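Long-range contacts in basic helix-loop-helix, putative, expressed (Oryza sativa subsp. japonica, PDB 5LW0), which binds ADP-ribose through its macrodomain and probably takes part in ADP-ribosylation signalling connected with the repair of DNA interstrand crosslinks: residues A[36-41]-A[122-127]; A[57-62]-A[88-93]; A[48-53]-A[192-197]; A[129-134]-A[160-165]. All coordinates share one frame; numbering follows the deposited sequence. Where two conformers were deposited one is given.

Contact 1: A[36-41]-A[122-127]; sequences RTLAFP and CNVIAN
The carbonyl oxygen A39 O is gripped by two groups of the facing strand. A126 N donates a hydrogen bond of 2.9 Å to A39 O, and the CA-H of I125 adds a weaker contact, with I125 CA 3.3 Å from A39 O. One rung earlier, A39 N gives its hydrogen to V124 O at 3.0 Å, an oxygen that also meets the CA-H of L38. At the start of the ladder the link from V124 N to T37 O is a weak bond of 3.4 Å. This is parallel pairing of strands 37-40 and 124-128, the two middle strands of the mixed sheet in the macrodomain α/β/α sandwich. L38 and V124 share one face, which helix 208-230 covers with F223 and F226. There L38, its CG anti to the backbone N (chi1 171°), brings CD1 within 3.7 Å of V124 CG1. A39 and I125 share the other face, where L114 packs on A39 and A39 CB lies 4.3 Å from I125 CG2. Further on, A126 CB meets F40 CB at 3.7 Å. P41, which touches the bound ADP-ribose, lays CD 3.3 Å from A126 O, a buried oxygen without a polar partner in the model.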
# COMPACT_ATOMS: atom_id res chain seq x y z
N ARG A 36 8.53 0.27 12.29
CA ARG A 36 9.01 -0.68 11.34
C ARG A 36 7.89 -1.52 10.74
O ARG A 36 8.12 -2.58 10.26
CB ARG A 36 10.06 -1.60 12.02
CG ARG A 36 11.35 -0.85 12.40
CD ARG A 36 12.33 -1.70 13.18
NE ARG A 36 11.85 -2.06 14.51
CZ ARG A 36 11.43 -3.26 14.89
NH1 ARG A 36 11.38 -4.28 14.05
NH2 ARG A 36 11.01 -3.44 16.15
N THR A 37 6.68 -0.94 10.72
CA THR A 37 5.52 -1.57 10.19
C THR A 37 4.93 -0.73 9.06
O THR A 37 4.73 0.47 9.21
CB THR A 37 4.42 -1.78 11.26
OG1 THR A 37 4.91 -2.54 12.38
CG2 THR A 37 3.23 -2.56 10.65
N LEU A 38 4.68 -1.41 7.95
CA LEU A 38 3.99 -0.83 6.81
C LEU A 38 2.62 -1.48 6.66
O LEU A 38 2.54 -2.70 6.60
CB LEU A 38 4.77 -1.15 5.49
CG LEU A 38 4.05 -0.78 4.19
CD1 LEU A 38 3.93 0.72 4.07
CD2 LEU A 38 4.80 -1.37 3.01
N ALA A 39 1.59 -0.68 6.64
CA ALA A 39 0.25 -1.16 6.25
C ALA A 39 0.03 -0.76 4.80
O ALA A 39 0.25 0.42 4.42
CB ALA A 39 -0.82 -0.58 7.12
N PHE A 40 -0.47 -1.66 4.02
CA PHE A 40 -0.74 -1.38 2.64
C PHE A 40 -2.05 -2.01 2.22
O PHE A 40 -2.40 -3.13 2.66
CB PHE A 40 0.41 -1.85 1.70
CG PHE A 40 0.64 -3.29 1.71
CD1 PHE A 40 1.36 -3.87 2.72
CD2 PHE A 40 0.22 -4.11 0.62
CE1 PHE A 40 1.61 -5.25 2.71
CE2 PHE A 40 0.48 -5.47 0.58
CZ PHE A 40 1.20 -6.04 1.62
N PRO A 41 -2.75 -1.37 1.27
CA PRO A 41 -3.91 -1.98 0.66
C PRO A 41 -3.54 -2.77 -0.59
O PRO A 41 -2.40 -2.65 -1.09
CB PRO A 41 -4.72 -0.76 0.25
CG PRO A 41 -3.68 0.18 -0.21
CD PRO A 41 -2.45 -0.08 0.67
N CYS A 122 0.61 1.58 13.14
CA CYS A 122 1.48 1.43 11.92
C CYS A 122 1.87 2.81 11.50
O CYS A 122 1.04 3.59 11.05
CB CYS A 122 0.82 0.68 10.68
SG CYS A 122 0.01 -0.90 11.07
N ASN A 123 3.18 3.08 11.50
CA ASN A 123 3.66 4.47 11.22
C ASN A 123 3.73 4.79 9.73
O ASN A 123 3.74 5.95 9.33
CB ASN A 123 5.04 4.72 11.81
CG ASN A 123 5.04 4.84 13.32
OD1 ASN A 123 4.12 4.45 13.99
ND2 ASN A 123 6.16 5.32 13.84
N VAL A 124 3.85 3.77 8.87
CA VAL A 124 3.94 4.02 7.45
C VAL A 124 2.75 3.38 6.79
O VAL A 124 2.47 2.20 7.01
CB VAL A 124 5.25 3.47 6.85
CG1 VAL A 124 5.35 3.85 5.38
CG2 VAL A 124 6.46 3.96 7.64
N ILE A 125 2.04 4.13 5.93
CA ILE A 125 0.97 3.52 5.15
C ILE A 125 1.16 3.77 3.67
O ILE A 125 1.78 4.75 3.26
CB ILE A 125 -0.42 3.98 5.60
CG1 ILE A 125 -0.63 5.41 5.30
CG2 ILE A 125 -0.67 3.67 7.09
CD1 ILE A 125 -2.05 5.88 5.60
N ALA A 126 0.72 2.81 2.86
CA ALA A 126 0.74 2.96 1.39
C ALA A 126 -0.59 3.43 0.86
O ALA A 126 -1.65 3.07 1.39
CB ALA A 126 1.09 1.65 0.76
N ASN A 127 -0.53 4.19 -0.22
CA ASN A 127 -1.69 4.69 -0.92
C ASN A 127 -1.73 4.18 -2.34
O ASN A 127 -0.72 4.11 -3.01
CB ASN A 127 -1.62 6.18 -0.90
CG ASN A 127 -2.77 6.81 -1.65
OD1 ASN A 127 -3.89 6.30 -1.60
ND2 ASN A 127 -2.50 7.93 -2.33

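Contact 2: A[57-62]-A[88-93]; sequences DIIVDA and SLVKEK
Helical segments 57-62 and 88-93 pass each other at 47°, their axes 9.3 Å apart at closest approach and their backbones nearest at V60 and V90. They belong to helices 52-69 and 85-96, the connecting helices of two successive beta-alpha-beta crossovers, which run from strand 37-40 to its parallel neighbour 74-79 and on to 104-108. The contact is a worked example of how such helices pack: a small aliphatic cluster flanked by one ion pair. K93, whose CG stands anti to the carbonyl carbon (chi1 -63°), runs extended from there across to D57. K93 NZ forms a salt bridge of 2.7 Å with D57 OD1, reaching it from 57° above the carboxylate plane. S56 OG gives the same ammonium a second hydrogen-bonding partner. An alanine in place of K93 would keep the packing of CB but would probably leave the D57 carboxylate without its opposite charge and S56 OG without this partner. Beneath the ion pair, V60 CG2 packs on K93 CB at 3.9 Å and on V90 CG1 at 4.0 Å. V90 in turn rests on F104 and T106 of strand 104-108, which places the cluster against the sheet. Deeper still, I59 and V90 cross at about a right angle, and I59 CD1 meets V90 CG2 at 3.9 Å.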
# COMPACT_ATOMS: atom_id res chain seq x y z
N ASP A 57 -1.48 -13.80 -5.87
CA ASP A 57 -0.26 -14.50 -6.10
C ASP A 57 0.91 -13.51 -6.05
O ASP A 57 2.01 -13.82 -5.52
CB ASP A 57 -0.22 -15.11 -7.54
CG ASP A 57 -1.15 -16.31 -7.74
OD1 ASP A 57 -1.57 -16.95 -6.78
OD2 ASP A 57 -1.35 -16.68 -8.94
N ILE A 58 0.73 -12.37 -6.70
CA ILE A 58 1.79 -11.37 -6.80
C ILE A 58 2.14 -10.75 -5.42
O ILE A 58 3.31 -10.62 -5.08
CB ILE A 58 1.43 -10.29 -7.82
CG1 ILE A 58 1.50 -10.92 -9.21
CG2 ILE A 58 2.36 -9.08 -7.76
CD1 ILE A 58 0.93 -10.07 -10.29
N ILE A 59 1.10 -10.46 -4.63
CA ILE A 59 1.31 -9.93 -3.26
C ILE A 59 2.19 -10.89 -2.46
O ILE A 59 3.20 -10.50 -1.84
CB ILE A 59 -0.04 -9.71 -2.50
CG1 ILE A 59 -0.80 -8.51 -3.07
CG2 ILE A 59 0.23 -9.42 -1.02
CD1 ILE A 59 -2.26 -8.46 -2.71
N VAL A 60 1.81 -12.15 -2.43
CA VAL A 60 2.51 -13.12 -1.62
C VAL A 60 3.92 -13.38 -2.10
O VAL A 60 4.87 -13.48 -1.31
CB VAL A 60 1.69 -14.43 -1.49
CG1 VAL A 60 2.49 -15.52 -0.93
CG2 VAL A 60 0.42 -14.19 -0.65
N ASP A 61 4.13 -13.40 -3.40
CA ASP A 61 5.50 -13.49 -3.92
C ASP A 61 6.35 -12.29 -3.61
O ASP A 61 7.51 -12.43 -3.26
CB ASP A 61 5.49 -13.77 -5.41
CG ASP A 61 5.07 -15.24 -5.72
OD1 ASP A 61 5.09 -16.14 -4.81
OD2 ASP A 61 4.67 -15.50 -6.85
N ALA A 62 5.79 -11.08 -3.73
CA ALA A 62 6.55 -9.84 -3.45
C ALA A 62 6.90 -9.74 -1.95
O ALA A 62 7.98 -9.32 -1.57
CB ALA A 62 5.75 -8.60 -3.85
N SER A 88 -8.90 -12.94 1.85
CA SER A 88 -9.11 -14.39 1.95
C SER A 88 -8.12 -15.19 1.06
O SER A 88 -7.51 -16.16 1.50
CB SER A 88 -10.56 -14.74 1.55
OG SER A 88 -10.79 -16.12 1.70
N LEU A 89 -7.90 -14.68 -0.18
CA LEU A 89 -6.96 -15.28 -1.08
C LEU A 89 -5.57 -15.17 -0.60
O LEU A 89 -4.78 -16.12 -0.66
CB LEU A 89 -7.08 -14.66 -2.47
CG LEU A 89 -8.38 -14.98 -3.28
CD1 LEU A 89 -8.57 -14.04 -4.43
CD2 LEU A 89 -8.35 -16.40 -3.74
N VAL A 90 -5.19 -13.98 -0.12
CA VAL A 90 -3.84 -13.82 0.35
C VAL A 90 -3.57 -14.68 1.56
O VAL A 90 -2.50 -15.29 1.66
CB VAL A 90 -3.54 -12.34 0.59
CG1 VAL A 90 -2.28 -12.15 1.39
CG2 VAL A 90 -3.44 -11.61 -0.74
N LYS A 91 -4.52 -14.77 2.47
CA LYS A 91 -4.33 -15.67 3.67
C LYS A 91 -4.03 -17.11 3.22
O LYS A 91 -3.15 -17.75 3.76
CB LYS A 91 -5.57 -15.63 4.57
CG LYS A 91 -5.65 -14.41 5.39
CD LYS A 91 -6.65 -14.61 6.52
CE LYS A 91 -7.82 -13.78 6.35
NZ LYS A 91 -8.83 -14.05 7.44
N GLU A 92 -4.81 -17.60 2.26
CA GLU A 92 -4.69 -19.00 1.80
C GLU A 92 -3.31 -19.23 1.19
O GLU A 92 -2.61 -20.19 1.54
CB GLU A 92 -5.71 -19.27 0.70
CG GLU A 92 -7.10 -19.56 1.13
CD GLU A 92 -8.04 -19.72 -0.07
OE1 GLU A 92 -7.57 -19.59 -1.23
OE2 GLU A 92 -9.24 -19.96 0.15
N LYS A 93 -2.89 -18.28 0.38
CA LYS A 93 -1.63 -18.39 -0.31
C LYS A 93 -0.44 -18.16 0.60
O LYS A 93 0.59 -18.83 0.44
CB LYS A 93 -1.60 -17.47 -1.51
CG LYS A 93 -2.68 -17.88 -2.53
CD LYS A 93 -2.84 -16.91 -3.65
CE LYS A 93 -3.92 -17.46 -4.60
NZ LYS A 93 -4.10 -16.66 -5.82

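Contact 3: A[48-53]-A[192-197]; sequences FQFDLD and LGPNMN. With AR6 ([(2R,3S,4R,5R)-5-(6-aminopurin-9-yl)-3,4-dihydroxy-oxolan-2-yl]methyl [hydroxy-[[(2R,3S,4R,5S)-3,4,5-trihydroxyoxolan-2-yl]methoxy]phosphoryl] hydrogen phosphate), chain C.
The ring of F48 is clamped between protein and ligand at the diphosphate and distal-ribose end of the macrodomain pocket, and this is the tight part of the contact. Over one face lies N195 CB, a CH-pi contact 3.8 Å from the centroid of the F48 ring and 9° off its normal; over the opposite face lies C5D of the ADP-ribose, and L192 CD1 sits at the edge. The backbone of F48 is fixed at both ends. F48 N donates to the ligand phosphate oxygen O1B at 3.0 Å, while F48 O accepts from M196 N at 2.9 Å. N195 holds CG anti to its backbone N (chi1 168°), and its OD1 accepts from N197 N at 2.8 Å, the donor standing 56° above the carbonyl plane: an Asx turn. Next to this, F50 CE2 touches P194 CG at 3.8 Å and F50 CD2 meets M196 CE, a patch backed by L215 of helix 208-230. The solvent side is looser. There Q49 lays its extended side chain over N197, whose own amide is engaged by D47 O and M199 N. The two amides stack nearly parallel, with Q49 NE2 3.5 Å from N197 ND2.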
# COMPACT_ATOMS: atom_id res chain seq x y z
N PHE A 48 -8.95 -0.05 -10.37
CA PHE A 48 -8.13 -0.45 -11.51
C PHE A 48 -8.42 -1.90 -12.05
O PHE A 48 -7.80 -2.36 -13.02
CB PHE A 48 -6.61 -0.30 -11.21
CG PHE A 48 -6.04 1.14 -11.35
CD1 PHE A 48 -6.83 2.21 -11.78
CD2 PHE A 48 -4.72 1.39 -11.08
CE1 PHE A 48 -6.31 3.51 -11.87
CE2 PHE A 48 -4.18 2.68 -11.24
CZ PHE A 48 -5.00 3.73 -11.59
N GLN A 49 -9.34 -2.60 -11.38
CA GLN A 49 -9.94 -3.85 -11.87
C GLN A 49 -8.95 -4.95 -12.22
O GLN A 49 -9.24 -5.86 -13.03
CB GLN A 49 -10.83 -3.55 -13.09
CG GLN A 49 -11.96 -2.65 -12.70
CD GLN A 49 -12.93 -2.35 -13.85
OE1 GLN A 49 -12.63 -2.56 -15.02
NE2 GLN A 49 -14.03 -1.73 -13.49
N PHE A 50 -7.84 -4.99 -11.48
CA PHE A 50 -6.92 -6.08 -11.65
C PHE A 50 -7.45 -7.36 -11.05
O PHE A 50 -7.91 -7.38 -9.93
CB PHE A 50 -5.58 -5.69 -11.05
CG PHE A 50 -4.42 -6.52 -11.49
CD1 PHE A 50 -4.17 -7.75 -10.98
CD2 PHE A 50 -3.49 -6.00 -12.40
CE1 PHE A 50 -3.03 -8.47 -11.36
CE2 PHE A 50 -2.39 -6.71 -12.79
CZ PHE A 50 -2.13 -7.96 -12.26
N ASP A 51 -7.32 -8.45 -11.80
CA ASP A 51 -7.78 -9.79 -11.34
C ASP A 51 -7.28 -10.18 -9.94
O ASP A 51 -6.07 -10.15 -9.67
CB ASP A 51 -7.26 -10.82 -12.30
CG ASP A 51 -7.77 -12.18 -12.00
OD1 ASP A 51 -7.04 -12.95 -11.34
OD2 ASP A 51 -8.84 -12.56 -12.57
N LEU A 52 -8.21 -10.58 -9.08
CA LEU A 52 -7.82 -10.86 -7.64
C LEU A 52 -6.98 -12.07 -7.48
O LEU A 52 -6.11 -12.13 -6.59
CB LEU A 52 -9.08 -11.01 -6.77
CG LEU A 52 -10.11 -9.92 -6.75
CD1 LEU A 52 -11.09 -10.17 -5.61
CD2 LEU A 52 -9.46 -8.59 -6.58
N ASP A 53 -7.25 -13.12 -8.24
CA ASP A 53 -6.44 -14.30 -8.14
C ASP A 53 -5.00 -14.01 -8.50
O ASP A 53 -4.07 -14.45 -7.81
CB ASP A 53 -7.01 -15.43 -9.00
CG ASP A 53 -8.37 -15.88 -8.51
OD1 ASP A 53 -8.41 -16.63 -7.52
OD2 ASP A 53 -9.40 -15.48 -9.13
N LEU A 192 1.68 3.60 -7.67
CA LEU A 192 0.80 3.55 -8.87
C LEU A 192 0.87 2.13 -9.42
O LEU A 192 1.92 1.70 -9.95
CB LEU A 192 1.22 4.55 -9.92
CG LEU A 192 0.28 4.57 -11.16
CD1 LEU A 192 -1.11 4.97 -10.77
CD2 LEU A 192 0.86 5.48 -12.21
N GLY A 193 -0.25 1.41 -9.36
CA GLY A 193 -0.27 0.11 -9.93
C GLY A 193 -0.70 0.12 -11.40
O GLY A 193 -1.10 1.15 -11.87
N PRO A 194 -0.69 -1.05 -12.05
CA PRO A 194 -1.24 -1.16 -13.42
C PRO A 194 -2.69 -0.99 -13.44
O PRO A 194 -3.45 -1.38 -12.47
CB PRO A 194 -0.86 -2.59 -13.81
CG PRO A 194 -0.78 -3.33 -12.55
CD PRO A 194 -0.23 -2.34 -11.55
N ASN A 195 -3.20 -0.44 -14.54
CA ASN A 195 -4.61 -0.24 -14.66
C ASN A 195 -5.19 -1.17 -15.76
O ASN A 195 -4.68 -1.23 -16.86
CB ASN A 195 -4.93 1.21 -15.00
CG ASN A 195 -6.34 1.39 -15.40
OD1 ASN A 195 -7.26 0.94 -14.74
ND2 ASN A 195 -6.55 2.05 -16.55
N MET A 196 -6.18 -1.96 -15.34
CA MET A 196 -6.99 -2.81 -16.27
C MET A 196 -8.36 -2.25 -16.61
O MET A 196 -9.11 -2.89 -17.33
CB MET A 196 -7.23 -4.15 -15.63
CG MET A 196 -6.06 -5.01 -15.58
SD MET A 196 -5.16 -5.29 -17.18
CE MET A 196 -3.71 -4.76 -16.23
N ASN A 197 -8.73 -1.12 -16.01
CA ASN A 197 -10.04 -0.49 -16.19
C ASN A 197 -10.01 0.47 -17.44
O ASN A 197 -9.18 1.40 -17.51
CB ASN A 197 -10.37 0.32 -14.95
CG ASN A 197 -11.77 0.87 -14.96
OD1 ASN A 197 -12.41 0.93 -16.01
ND2 ASN A 197 -12.24 1.30 -13.82
N1 AR6 C . -8.82 1.28 4.12
C2 AR6 C . -8.32 0.11 3.66
N3 AR6 C . -8.52 -0.36 2.44
C4 AR6 C . -9.28 0.35 1.55
C5 AR6 C . -9.83 1.62 1.91
C6 AR6 C . -9.56 2.09 3.28
N6 AR6 C . -9.99 3.24 3.73
N7 AR6 C . -10.53 2.11 0.79
C8 AR6 C . -10.35 1.19 -0.20
N9 AR6 C . -9.59 0.13 0.25
PA AR6 C . -8.47 1.40 -4.86
PB AR6 C . -6.75 0.86 -7.23
C1' AR6 C . -9.08 -0.99 -0.50
O1A AR6 C . -9.68 1.41 -5.81
O1B AR6 C . -7.61 -0.29 -7.70
C1D AR6 C . -8.02 5.73 -6.60
O1D AR6 C . -9.11 6.55 -6.23
C2' AR6 C . -9.96 -1.60 -1.58
O2' AR6 C . -11.05 -2.42 -1.04
O2A AR6 C . -8.33 2.48 -3.85
O2B AR6 C . -5.26 0.75 -7.28
C2D AR6 C . -6.95 6.60 -7.32
O2D AR6 C . -7.45 7.98 -7.56
C3' AR6 C . -8.94 -2.33 -2.41
O3' AR6 C . -8.66 -3.66 -1.89
O3A AR6 C . -7.09 1.32 -5.71
C3D AR6 C . -6.64 5.88 -8.60
O3D AR6 C . -7.26 6.66 -9.66
C4' AR6 C . -7.68 -1.45 -2.30
O4' AR6 C . -7.93 -0.53 -1.27
C4D AR6 C . -7.32 4.49 -8.46
O4D AR6 C . -8.38 4.61 -7.48
C5' AR6 C . -7.35 -0.69 -3.56
O5' AR6 C . -8.52 -0.07 -4.13
C5D AR6 C . -6.42 3.38 -7.94
O5D AR6 C . -7.18 2.16 -8.09

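Contact 4: A[129-134]-A[160-165]; sequences ANWRLK and ADTLRP. With AR6 ([(2R,3S,4R,5R)-5-(6-aminopurin-9-yl)-3,4-dihydroxy-oxolan-2-yl]methyl [hydroxy-[[(2R,3S,4R,5S)-3,4,5-trihydroxyoxolan-2-yl]methoxy]phosphoryl] hydrogen phosphate), chain C.
L133 and L163 cross at about a right angle in the apolar centre of this contact, with L133 CD2 3.7 Å from L163 CD1. The other branch of L133 reaches A160, its CD1 lying 4.1 Å from A160 CB. H190 and L192 of strand 187-192 and V169 of strand 167-172 join the cluster, so the two loops are packed against these strands. Outward from there the backbones are tied together: L163 N donates to W131 O at 3.0 Å, an oxygen also approached by the CA-H of T162. The side chains of W131 and T162 run side by side, and T162 CG2 sits at the indole edge, 3.9 Å from W131 CZ3. One face of the indole is covered by R132 CG, over its centre. At the polar edge a water donates to both R132 O and D161 O, 2.7 Å from R132 O. Turned away from 160-165, N130 heads a type I turn reaching L133. With CG between its backbone N and carbonyl carbon (chi1 59°), its amide meets the K134 backbone: OD1 accepts a straight bond from K134 N (3.1 Å, 179°), and ND2 donates to K134 O at 3.0 Å. N130 ND2 also reaches the distal-ribose hydroxyl O2D of ADP-ribose at 3.1 Å, again almost straight (175°). An alanine at N130 would probably leave O2D without this donor and the backbone of K134 without its two amide bonds, setting the turn freer to move. The Asn-Ala-Ala-Asn run from N127 to N130, leaving central strand 124-128, is characteristic of the macrodomain distal-ribose site.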
# COMPACT_ATOMS: atom_id res chain seq x y z
N ALA A 129 -2.41 5.28 -5.50
CA ALA A 129 -2.50 6.63 -6.02
C ALA A 129 -2.98 6.64 -7.42
O ALA A 129 -3.06 5.62 -8.10
CB ALA A 129 -1.09 7.28 -5.92
N ASN A 130 -3.24 7.87 -7.95
CA ASN A 130 -3.32 8.08 -9.40
C ASN A 130 -2.05 8.78 -9.94
O ASN A 130 -1.23 9.27 -9.17
CB ASN A 130 -4.60 8.88 -9.74
CG ASN A 130 -4.63 10.21 -9.06
OD1 ASN A 130 -3.80 11.07 -9.34
ND2 ASN A 130 -5.54 10.37 -8.09
N TRP A 131 -1.89 8.79 -11.25
CA TRP A 131 -0.60 9.15 -11.82
C TRP A 131 -0.24 10.61 -11.58
O TRP A 131 0.91 10.98 -11.61
CB TRP A 131 -0.51 8.77 -13.30
CG TRP A 131 -1.28 9.66 -14.28
CD1 TRP A 131 -2.51 9.43 -14.79
CD2 TRP A 131 -0.77 10.83 -14.98
NE1 TRP A 131 -2.81 10.40 -15.74
CE2 TRP A 131 -1.75 11.24 -15.88
CE3 TRP A 131 0.45 11.51 -14.95
CZ2 TRP A 131 -1.60 12.38 -16.68
CZ3 TRP A 131 0.60 12.63 -15.74
CH2 TRP A 131 -0.43 13.07 -16.57
N ARG A 132 -1.25 11.44 -11.38
CA ARG A 132 -1.04 12.88 -11.16
C ARG A 132 -0.85 13.21 -9.68
O ARG A 132 -0.65 14.38 -9.32
CB ARG A 132 -2.25 13.68 -11.73
CG ARG A 132 -2.52 13.49 -13.21
CD ARG A 132 -3.68 14.45 -13.65
NE ARG A 132 -4.00 14.36 -15.11
CZ ARG A 132 -4.87 13.49 -15.67
NH1 ARG A 132 -5.53 12.58 -14.93
NH2 ARG A 132 -5.09 13.52 -17.01
N LEU A 133 -0.94 12.20 -8.83
CA LEU A 133 -0.83 12.35 -7.35
C LEU A 133 -1.82 13.36 -6.78
O LEU A 133 -1.45 14.22 -5.99
CB LEU A 133 0.62 12.71 -6.93
CG LEU A 133 1.67 11.69 -7.34
CD1 LEU A 133 3.08 12.15 -6.98
CD2 LEU A 133 1.42 10.37 -6.63
N LYS A 134 -3.06 13.31 -7.26
CA LYS A 134 -4.08 14.26 -6.83
C LYS A 134 -5.01 13.59 -5.82
O LYS A 134 -5.20 12.36 -5.85
CB LYS A 134 -4.90 14.74 -8.03
CG LYS A 134 -4.10 15.47 -9.07
CD LYS A 134 -3.73 16.84 -8.59
CE LYS A 134 -2.92 17.62 -9.64
NZ LYS A 134 -2.16 18.71 -9.00
N ALA A 160 7.44 14.75 -5.60
CA ALA A 160 7.28 14.31 -6.98
C ALA A 160 6.06 14.97 -7.60
O ALA A 160 5.11 15.34 -6.88
CB ALA A 160 7.14 12.79 -7.04
N ASP A 161 6.08 15.04 -8.93
CA ASP A 161 4.96 15.61 -9.67
C ASP A 161 4.12 14.56 -10.36
O ASP A 161 3.00 14.83 -10.77
CB ASP A 161 5.45 16.60 -10.74
CG ASP A 161 6.26 15.93 -11.82
OD1 ASP A 161 7.30 15.35 -11.48
OD2 ASP A 161 5.90 16.01 -13.03
N THR A 162 4.67 13.37 -10.58
CA THR A 162 3.90 12.32 -11.21
C THR A 162 4.45 11.00 -10.78
O THR A 162 5.57 10.93 -10.24
CB THR A 162 3.97 12.32 -12.77
OG1 THR A 162 5.32 12.07 -13.18
CG2 THR A 162 3.54 13.63 -13.38
N LEU A 163 3.67 9.94 -11.02
CA LEU A 163 4.17 8.54 -10.99
C LEU A 163 3.90 7.88 -12.30
O LEU A 163 2.85 8.16 -12.97
CB LEU A 163 3.43 7.71 -9.90
CG LEU A 163 3.86 8.01 -8.48
CD1 LEU A 163 3.07 7.15 -7.48
CD2 LEU A 163 5.37 7.80 -8.29
N ARG A 164 4.75 6.96 -12.68
CA ARG A 164 4.47 6.06 -13.76
C ARG A 164 4.13 4.71 -13.18
O ARG A 164 4.51 4.40 -12.03
CB ARG A 164 5.64 6.00 -14.75
CG ARG A 164 5.91 7.38 -15.42
CD ARG A 164 7.08 7.35 -16.39
NE ARG A 164 7.40 8.67 -16.92
CZ ARG A 164 8.57 9.00 -17.48
NH1 ARG A 164 9.58 8.13 -17.52
NH2 ARG A 164 8.73 10.23 -17.95
N PRO A 165 3.35 3.90 -13.93
CA PRO A 165 2.90 2.61 -13.34
C PRO A 165 4.08 1.74 -12.94
O PRO A 165 5.06 1.64 -13.66
CB PRO A 165 2.05 1.97 -14.47
CG PRO A 165 1.55 3.17 -15.25
CD PRO A 165 2.80 4.06 -15.30
N1 AR6 C . -8.82 1.28 4.12
C2 AR6 C . -8.32 0.11 3.66
N3 AR6 C . -8.52 -0.36 2.44
C4 AR6 C . -9.28 0.35 1.55
C5 AR6 C . -9.83 1.62 1.91
C6 AR6 C . -9.56 2.09 3.28
N6 AR6 C . -9.99 3.24 3.73
N7 AR6 C . -10.53 2.11 0.79
C8 AR6 C . -10.35 1.19 -0.20
N9 AR6 C . -9.59 0.13 0.25
PA AR6 C . -8.47 1.40 -4.86
PB AR6 C . -6.75 0.86 -7.23
C1' AR6 C . -9.08 -0.99 -0.50
O1A AR6 C . -9.68 1.41 -5.81
O1B AR6 C . -7.61 -0.29 -7.70
C1D AR6 C . -8.02 5.73 -6.60
O1D AR6 C . -9.11 6.55 -6.23
C2' AR6 C . -9.96 -1.60 -1.58
O2' AR6 C . -11.05 -2.42 -1.04
O2A AR6 C . -8.33 2.48 -3.85
O2B AR6 C . -5.26 0.75 -7.28
C2D AR6 C . -6.95 6.60 -7.32
O2D AR6 C . -7.45 7.98 -7.56
C3' AR6 C . -8.94 -2.33 -2.41
O3' AR6 C . -8.66 -3.66 -1.89
O3A AR6 C . -7.09 1.32 -5.71
C3D AR6 C . -6.64 5.88 -8.60
O3D AR6 C . -7.26 6.66 -9.66
C4' AR6 C . -7.68 -1.45 -2.30
O4' AR6 C . -7.93 -0.53 -1.27
C4D AR6 C . -7.32 4.49 -8.46
O4D AR6 C . -8.38 4.61 -7.48
C5' AR6 C . -7.35 -0.69 -3.56
O5' AR6 C . -8.52 -0.07 -4.13
C5D AR6 C . -6.42 3.38 -7.94
O5D AR6 C . -7.18 2.16 -8.09
O HOH W 1 1.16 16.42 -9.43

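How the contacts relate
From the N terminus, the chain lays down strand 37-40 and then segment 48-53, which leads into helix 52-69. The first loop to close is contact 2, when helix 85-96 returns to helix 52-69; it is nested inside both contact 1 and contact 3. Contact 1 closes next by pairing the two central strands, and it crosses contact 3. Contact 4 opens directly afterwards, closes at 160-165, and lies within contact 3, which shuts last at 192-197. Contacts 2 and 4 stand on opposite sides of the chain's centre, their own centres about 26 Å apart. Contact 3 touches both, meeting contact 4 where L192 CD1 lies 3.4 Å from A129 O; contacts 3 and 4 both border the bound ADP-ribose.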